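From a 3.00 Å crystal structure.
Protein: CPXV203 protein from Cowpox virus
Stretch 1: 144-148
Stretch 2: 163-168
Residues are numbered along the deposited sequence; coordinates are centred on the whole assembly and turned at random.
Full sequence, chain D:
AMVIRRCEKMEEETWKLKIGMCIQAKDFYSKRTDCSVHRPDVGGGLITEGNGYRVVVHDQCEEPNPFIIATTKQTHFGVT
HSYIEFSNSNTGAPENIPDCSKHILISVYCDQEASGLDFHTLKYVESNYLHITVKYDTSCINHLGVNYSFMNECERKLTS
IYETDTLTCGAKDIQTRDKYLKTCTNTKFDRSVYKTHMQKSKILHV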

# COMPACT_ATOMS: atom_id res chain seq x y z
N LEU D 144 7.18 -5.03 -8.71
CA LEU D 144 7.84 -5.60 -7.54
C LEU D 144 7.70 -4.69 -6.32
O LEU D 144 8.07 -3.52 -6.37
N GLY D 145 7.17 -5.24 -5.24
CA GLY D 145 7.04 -4.50 -4.00
C GLY D 145 7.82 -5.17 -2.89
O GLY D 145 7.95 -6.39 -2.86
N VAL D 146 8.35 -4.37 -1.97
CA VAL D 146 9.15 -4.89 -0.86
C VAL D 146 8.69 -4.35 0.48
O VAL D 146 8.65 -3.14 0.69
N ASN D 147 8.35 -5.25 1.40
CA ASN D 147 8.02 -4.85 2.76
C ASN D 147 9.14 -5.24 3.71
O ASN D 147 9.76 -6.29 3.55
N TYR D 148 9.40 -4.39 4.69
CA TYR D 148 10.55 -4.56 5.58
C TYR D 148 10.17 -4.35 7.04
O TYR D 148 9.47 -3.40 7.39
N GLU D 163 -0.45 -0.86 11.51
CA GLU D 163 -0.37 -1.87 10.46
C GLU D 163 0.28 -1.28 9.21
O GLU D 163 -0.30 -0.42 8.55
N THR D 164 1.49 -1.74 8.90
CA THR D 164 2.25 -1.18 7.78
C THR D 164 2.40 -2.16 6.63
O THR D 164 2.97 -1.82 5.59
N ASP D 165 1.90 -3.38 6.80
CA ASP D 165 2.00 -4.39 5.76
C ASP D 165 0.74 -4.38 4.89
O ASP D 165 -0.37 -4.58 5.39
N THR D 166 0.93 -4.15 3.59
CA THR D 166 -0.19 -4.11 2.65
C THR D 166 0.08 -4.97 1.43
O THR D 166 -0.70 -4.98 0.48
N LEU D 167 1.20 -5.70 1.45
CA LEU D 167 1.55 -6.59 0.35
C LEU D 167 0.69 -7.85 0.34
O LEU D 167 1.17 -8.94 0.64
N THR D 168 -0.59 -7.68 0.00
CA THR D 168 -1.52 -8.80 -0.07
C THR D 168 -1.06 -9.81 -1.11
O THR D 168 -1.19 -11.02 -0.91

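Read from the loop's side, this contact is a small one, 227 Å² summed over both partners, in which an irregular segment lies against a strand that runs through 144-148 and beyond it in both directions. No hydrogen bond crosses between the two; the contacts are close approaches without one. The strand's alternation sets the pattern: Asn147 directs its CA-to-CB bond toward the loop, Val146 and Tyr148 direct theirs away, and Gly145 leaves a bare patch of backbone.

Glu163 begins the loop without taking part. Its side chain has chi1 in the m well and chi2 near t, its nearest approach is Glu163 CB to Asn147 ND2, 9.4 Å, and its carboxylate oxygens find partners elsewhere in the structure. Thr164 is the first residue to matter. Its CA-to-CB bond points toward the strand, with chi1 in the p well, yet the nearest approach of the side chain is Thr164 OG1 to Asn147 ND2, 4.7 Å; the backbone makes the contact instead, Thr164 O lying 3.5 Å from Asn147 OD1. As modelled, two acceptors face each other, and no hydrogen bond forms.

Asp165 sits where the two stretches are nearest by CA, Asp165 CA to Asn147 CA 6.7 Å. Its CA-to-CB bond runs sideways, but a t rotamer (chi1 -160°) brings the carboxylate closer, with Asp165 OD1 3.8 Å from Asn147 OD1, again two acceptors without a hydrogen bond. The same oxygen has a second task within the loop: Leu167 N donates to Asp165 OD1 at 3.2 Å, with an angle of 150° at the hydrogen. This links Asp165 to the backbone of Leu167, the residue that carries the apolar side chain.

Thr166 also points sideways, in the p rotamer, and its OG1 is satisfied elsewhere. Its backbone is more involved than its side chain: Thr166 N lies 4.2 Å from Asn147 OD1, while Thr166 O accepts from Thr168 N at 2.7 Å.

Leu167 supplies the apolar side chain, whose methyls lie against polar backbone atoms and Asn147 OD1. It points toward the strand, and its chi1 of -99° falls between wells while chi2 is p. Leu167 CD2 lies along the strand backbone, 3.6 Å from Gly145 O, 4.1 Å from Val146 N and 3.8 Å from Asn147 N, and Leu167 CD1 comes within 3.9 Å of Asn147 OD1. Gly145 is not bare for want of space: an ideal CB there would point toward the loop, 3.8 Å from Leu167 CD1, and there is room for it. Thr168, again p, is already out of reach.

The rule to take away is one of concentration. Asn147, with chi1 off-well at -142° and chi2 at 88°, gives up 87 Å² to the loop, and Leu167 gives up 67 Å²; together they make up most of the buried area. One inward strand side chain meets a run of loop residues, one leucine covers the neighbouring backbone, and an aspartate accepts a hydrogen bond from the loop's own backbone.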

# COMPACT_ATOMS: atom_id res chain seq x y z
CB LEU D 144 9.32 -5.86 -7.84
CG LEU D 144 10.15 -6.60 -6.79
CD1 LEU D 144 11.09 -7.59 -7.46
CD2 LEU D 144 10.95 -5.64 -5.93
CB VAL D 146 10.64 -4.56 -1.04
CG1 VAL D 146 11.44 -5.03 0.17
CG2 VAL D 146 11.18 -5.19 -2.31
CB ASN D 147 6.69 -5.45 3.20
CG ASN D 147 5.87 -4.48 4.04
OD1 ASN D 147 5.10 -3.68 3.51
ND2 ASN D 147 6.04 -4.55 5.36
CB TYR D 148 11.67 -3.61 5.15
CG TYR D 148 12.57 -3.12 6.26
CD1 TYR D 148 13.46 -3.98 6.89
CD2 TYR D 148 12.56 -1.79 6.65
CE1 TYR D 148 14.30 -3.53 7.89
CE2 TYR D 148 13.39 -1.33 7.66
CZ TYR D 148 14.25 -2.20 8.27
OH TYR D 148 15.08 -1.76 9.28
CB GLU D 163 -1.76 -2.40 10.13
CG GLU D 163 -2.52 -2.91 11.35
CD GLU D 163 -4.00 -3.08 11.09
OE1 GLU D 163 -4.44 -2.83 9.95
OE2 GLU D 163 -4.73 -3.47 12.03
CB THR D 164 3.64 -0.72 8.24
OG1 THR D 164 4.38 -1.83 8.75
CG2 THR D 164 3.53 0.35 9.31
CB ASP D 165 2.21 -5.78 6.36
CG ASP D 165 2.79 -6.77 5.36
OD1 ASP D 165 2.65 -6.55 4.14
OD2 ASP D 165 3.40 -7.77 5.80
CB THR D 166 -0.49 -2.67 2.20
OG1 THR D 166 0.70 -2.06 1.70
CG2 THR D 166 -1.03 -1.85 3.36
CB LEU D 167 3.03 -6.97 0.42
CG LEU D 167 4.01 -6.20 -0.48
CD1 LEU D 167 4.06 -4.72 -0.11
CD2 LEU D 167 5.40 -6.82 -0.42
CB THR D 168 -2.94 -8.31 -0.43
OG1 THR D 168 -2.91 -7.67 -1.71
CG2 THR D 168 -3.45 -7.33 0.61